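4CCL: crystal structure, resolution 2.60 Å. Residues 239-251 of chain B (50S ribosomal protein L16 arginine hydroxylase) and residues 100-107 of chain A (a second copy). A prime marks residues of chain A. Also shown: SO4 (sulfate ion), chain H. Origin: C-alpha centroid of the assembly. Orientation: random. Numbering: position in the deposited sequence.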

# COMPACT_ATOMS: atom_id res chain seq x y z
N PRO B 239 -16.55 -21.73 -16.05
CA PRO B 239 -16.97 -20.80 -15.00
C PRO B 239 -15.88 -20.41 -14.00
O PRO B 239 -16.04 -19.42 -13.29
CB PRO B 239 -18.10 -21.56 -14.29
CG PRO B 239 -17.91 -22.99 -14.66
CD PRO B 239 -17.34 -22.97 -16.05
N ALA B 240 -14.79 -21.18 -13.94
CA ALA B 240 -13.70 -20.86 -13.02
C ALA B 240 -12.70 -19.89 -13.64
O ALA B 240 -11.77 -19.44 -12.97
CB ALA B 240 -13.00 -22.13 -12.57
N ASP B 241 -12.89 -19.58 -14.92
CA ASP B 241 -11.98 -18.69 -15.63
C ASP B 241 -12.15 -17.23 -15.23
O ASP B 241 -13.25 -16.78 -14.89
CB ASP B 241 -12.16 -18.82 -17.14
CG ASP B 241 -11.43 -20.01 -17.72
OD1 ASP B 241 -11.43 -21.08 -17.08
OD2 ASP B 241 -10.86 -19.87 -18.82
N VAL B 242 -11.04 -16.50 -15.27
CA VAL B 242 -11.08 -15.05 -15.18
C VAL B 242 -10.50 -14.52 -16.50
O VAL B 242 -9.31 -14.67 -16.77
CB VAL B 242 -10.24 -14.53 -14.00
CG1 VAL B 242 -10.32 -13.02 -13.91
CG2 VAL B 242 -10.70 -15.17 -12.70
N LEU B 243 -11.36 -13.90 -17.30
CA LEU B 243 -11.00 -13.53 -18.66
C LEU B 243 -10.09 -12.30 -18.71
O LEU B 243 -10.15 -11.45 -17.83
CB LEU B 243 -12.27 -13.30 -19.50
CG LEU B 243 -13.27 -14.46 -19.53
CD1 LEU B 243 -14.33 -14.25 -20.60
CD2 LEU B 243 -12.56 -15.79 -19.73
N PRO B 244 -9.22 -12.23 -19.74
CA PRO B 244 -8.30 -11.11 -19.97
C PRO B 244 -8.98 -9.74 -19.95
O PRO B 244 -8.37 -8.77 -19.49
CB PRO B 244 -7.75 -11.40 -21.37
CG PRO B 244 -7.76 -12.88 -21.45
CD PRO B 244 -8.99 -13.33 -20.70
N GLN B 245 -10.21 -9.66 -20.44
CA GLN B 245 -10.95 -8.41 -20.44
C GLN B 245 -11.21 -7.94 -19.01
O GLN B 245 -11.13 -6.75 -18.71
CB GLN B 245 -12.28 -8.57 -21.18
CG GLN B 245 -12.62 -10.00 -21.55
CD GLN B 245 -14.00 -10.13 -22.18
OE1 GLN B 245 -14.73 -9.16 -22.30
NE2 GLN B 245 -14.35 -11.35 -22.59
N GLU B 246 -11.49 -8.90 -18.13
CA GLU B 246 -11.78 -8.59 -16.73
C GLU B 246 -10.53 -8.11 -16.00
O GLU B 246 -10.59 -7.14 -15.24
CB GLU B 246 -12.40 -9.81 -16.05
CG GLU B 246 -13.58 -10.39 -16.82
CD GLU B 246 -14.28 -11.51 -16.09
OE1 GLU B 246 -13.74 -12.64 -16.05
OE2 GLU B 246 -15.38 -11.27 -15.55
N MSE B 247 -9.42 -8.79 -16.24
CA MSE B 247 -8.12 -8.36 -15.71
C MSE B 247 -7.82 -6.95 -16.18
O MSE B 247 -7.38 -6.10 -15.39
CB MSE B 247 -7.01 -9.30 -16.20
CG MSE B 247 -7.17 -10.75 -15.76
SE MSE B 247 -6.97 -10.97 -13.84
CE MSE B 247 -5.09 -10.48 -13.66
N ASP B 248 -8.04 -6.71 -17.47
CA ASP B 248 -7.81 -5.40 -18.07
C ASP B 248 -8.64 -4.32 -17.41
O ASP B 248 -8.14 -3.23 -17.14
CB ASP B 248 -8.09 -5.44 -19.58
CG ASP B 248 -7.00 -6.14 -20.36
OD1 ASP B 248 -5.86 -6.24 -19.84
OD2 ASP B 248 -7.27 -6.59 -21.49
N LYS B 249 -9.92 -4.61 -17.16
CA LYS B 249 -10.79 -3.65 -16.49
C LYS B 249 -10.26 -3.36 -15.09
O LYS B 249 -10.09 -2.19 -14.70
CB LYS B 249 -12.22 -4.20 -16.42
CG LYS B 249 -13.29 -3.13 -16.26
CD LYS B 249 -14.56 -3.49 -17.04
CE LYS B 249 -15.55 -4.25 -16.18
NZ LYS B 249 -16.18 -3.39 -15.14
N LEU B 250 -9.96 -4.43 -14.36
CA LEU B 250 -9.43 -4.35 -13.00
C LEU B 250 -8.19 -3.46 -12.90
O LEU B 250 -8.12 -2.57 -12.05
CB LEU B 250 -9.13 -5.75 -12.46
CG LEU B 250 -10.34 -6.61 -12.12
CD1 LEU B 250 -9.98 -8.09 -12.13
CD2 LEU B 250 -10.92 -6.21 -10.76
N ARG B 251 -7.21 -3.70 -13.77
CA ARG B 251 -5.99 -2.88 -13.78
C ARG B 251 -6.28 -1.45 -14.22
O ARG B 251 -5.69 -0.48 -13.71
CB ARG B 251 -4.92 -3.52 -14.67
CG ARG B 251 -4.18 -2.56 -15.57
CD ARG B 251 -2.89 -3.16 -16.07
NE ARG B 251 -3.01 -4.58 -16.37
CZ ARG B 251 -3.38 -5.07 -17.54
NH1 ARG B 251 -3.67 -4.26 -18.55
NH2 ARG B 251 -3.47 -6.39 -17.71
S SO4 H . -19.71 -29.94 -10.98
O1 SO4 H . -18.59 -29.07 -10.61
O2 SO4 H . -20.80 -29.13 -11.51
O3 SO4 H . -19.27 -30.89 -11.99
O4 SO4 H . -20.17 -30.66 -9.79
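Chain A (100-107) FRELPDWR

Residues 100-107 of chain A approach chain B at the loop that leads into helix 244-251, and the two stretches together bury 433 Å² of surface. The chain A segment is mostly loop or turn; residues 105-107 take helical phi/psi values, without the regular bonds of a helix. Where the backbones come closest they run in the same sense: the CA of Pro239 is 5.2 Å from the CA of Pro104′, and the CA of Ala240 is likewise 5.2 Å from the CA of Asp105′.

Phe100′ lies out of reach of chain B, but its O accepts a bond from Leu103′ N (2.9 Å), closing a tight turn. From this turn Arg101′ sends its side chain back to the interface. Its CA-to-CB bond points sideways, yet the end of the side chain comes nearer, placing Arg101′ NH1 3.3 Å from Pro239 CG. The same NH1 forms a salt bridge of 2.5 Å with Asp105′ OD2, so the guanidinium is held by its own chain while it packs against the proline. A sulfate ion, probably from the crystallisation liquor, lies at the guanidinium edge, where Arg101′ NH2 makes a weak hydrogen bond to SO4 O1 (3.3 Å).

Glu102′ and Leu103′ direct their CA-to-CB bonds away from chain B and make no contact. With Pro104′ the backbone comes close, its C atom 4.0 Å from Pro239 O. The next residue supplies the main-chain link: Asp105′ N donates to Pro239 O at 3.0 Å with a nearly straight angle of 164°. The Asp105′ carboxylate turns over the same corner of chain B, with OD2 3.4 Å from Ala240 CA and 3.6 Å from Ala240 CB.

Trp106′ has the largest area covered by chain B, 115 Å². With chi1 in the p well, its indole extends along chain B from Val242 to the helix. Val242 CG2 packs 3.8 Å from Trp106′ CB, while Val242 CG1 lies over one face of the ring. At the ring edge, Trp106′ NE1 donates a hydrogen bond to Glu246 OE2 (3.1 Å, 153°). Glu246 is itself anchored, since its OE1 accepts from Leu243 N at 3.0 Å; one carboxylate thus ties the start of its own helix to the neighbouring subunit. Further along the helix, Leu250 CD1 makes an apolar contact with Trp106′ CH2 at 4.2 Å.

Arg107′ ends the segment with its N bonded to Pro104′ O (3.2 Å) and its guanidinium engaged elsewhere in the structure.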

# COMPACT_ATOMS: atom_id res chain seq x y z
N PHE A 100 -25.92 -21.22 -9.77
CA PHE A 100 -25.46 -19.86 -10.01
C PHE A 100 -24.12 -19.83 -10.74
O PHE A 100 -23.53 -18.77 -10.94
CB PHE A 100 -25.41 -19.07 -8.71
CG PHE A 100 -26.75 -18.92 -8.05
CD1 PHE A 100 -27.21 -19.86 -7.15
CD2 PHE A 100 -27.57 -17.83 -8.35
CE1 PHE A 100 -28.44 -19.73 -6.54
CE2 PHE A 100 -28.80 -17.70 -7.75
CZ PHE A 100 -29.24 -18.64 -6.84
N ARG A 101 -23.65 -21.01 -11.14
CA ARG A 101 -22.43 -21.14 -11.94
C ARG A 101 -22.59 -20.50 -13.32
O ARG A 101 -21.62 -20.36 -14.07
CB ARG A 101 -22.04 -22.61 -12.08
CG ARG A 101 -21.40 -23.22 -10.84
CD ARG A 101 -19.89 -23.13 -10.92
NE ARG A 101 -19.26 -24.42 -10.64
CZ ARG A 101 -18.00 -24.72 -10.95
NH1 ARG A 101 -17.23 -23.82 -11.56
NH2 ARG A 101 -17.51 -25.92 -10.67
N GLU A 102 -23.82 -20.11 -13.64
CA GLU A 102 -24.10 -19.34 -14.85
C GLU A 102 -23.49 -17.94 -14.72
O GLU A 102 -23.45 -17.17 -15.68
CB GLU A 102 -25.61 -19.24 -15.07
CG GLU A 102 -26.02 -19.34 -16.52
CD GLU A 102 -25.53 -20.63 -17.16
OE1 GLU A 102 -26.09 -21.70 -16.85
OE2 GLU A 102 -24.59 -20.56 -17.98
N LEU A 103 -23.02 -17.63 -13.51
CA LEU A 103 -22.27 -16.42 -13.22
C LEU A 103 -20.86 -16.84 -12.81
O LEU A 103 -20.66 -17.95 -12.32
CB LEU A 103 -22.95 -15.64 -12.09
CG LEU A 103 -24.16 -14.79 -12.48
CD1 LEU A 103 -25.02 -14.44 -11.28
CD2 LEU A 103 -23.71 -13.53 -13.19
N PRO A 104 -19.87 -15.96 -13.03
CA PRO A 104 -18.46 -16.30 -12.79
C PRO A 104 -18.13 -16.69 -11.34
O PRO A 104 -18.59 -16.05 -10.39
CB PRO A 104 -17.72 -15.02 -13.17
CG PRO A 104 -18.76 -13.93 -13.07
CD PRO A 104 -20.01 -14.58 -13.53
N ASP A 105 -17.33 -17.74 -11.19
CA ASP A 105 -16.88 -18.21 -9.88
C ASP A 105 -16.12 -17.13 -9.12
O ASP A 105 -16.22 -17.04 -7.90
CB ASP A 105 -16.00 -19.46 -10.02
CG ASP A 105 -16.79 -20.69 -10.40
OD1 ASP A 105 -18.02 -20.69 -10.18
OD2 ASP A 105 -16.19 -21.66 -10.92
N TRP A 106 -15.36 -16.31 -9.84
CA TRP A 106 -14.54 -15.29 -9.19
C TRP A 106 -15.36 -14.15 -8.58
O TRP A 106 -14.92 -13.50 -7.63
CB TRP A 106 -13.43 -14.77 -10.12
CG TRP A 106 -13.83 -13.70 -11.09
CD1 TRP A 106 -14.32 -13.86 -12.35
CD2 TRP A 106 -13.72 -12.28 -10.89
NE1 TRP A 106 -14.54 -12.64 -12.94
CE2 TRP A 106 -14.18 -11.65 -12.06
CE3 TRP A 106 -13.29 -11.48 -9.82
CZ2 TRP A 106 -14.23 -10.27 -12.20
CZ3 TRP A 106 -13.33 -10.10 -9.96
CH2 TRP A 106 -13.80 -9.51 -11.15
N ARG A 107 -16.56 -13.93 -9.11
CA ARG A 107 -17.45 -12.91 -8.57
C ARG A 107 -18.37 -13.41 -7.46
O ARG A 107 -18.94 -12.61 -6.71
CB ARG A 107 -18.27 -12.27 -9.69
CG ARG A 107 -17.46 -11.44 -10.65
CD ARG A 107 -17.39 -9.99 -10.20
NE ARG A 107 -18.65 -9.28 -10.44
CZ ARG A 107 -19.52 -8.94 -9.49
NH1 ARG A 107 -19.26 -9.25 -8.22
NH2 ARG A 107 -20.63 -8.30 -9.80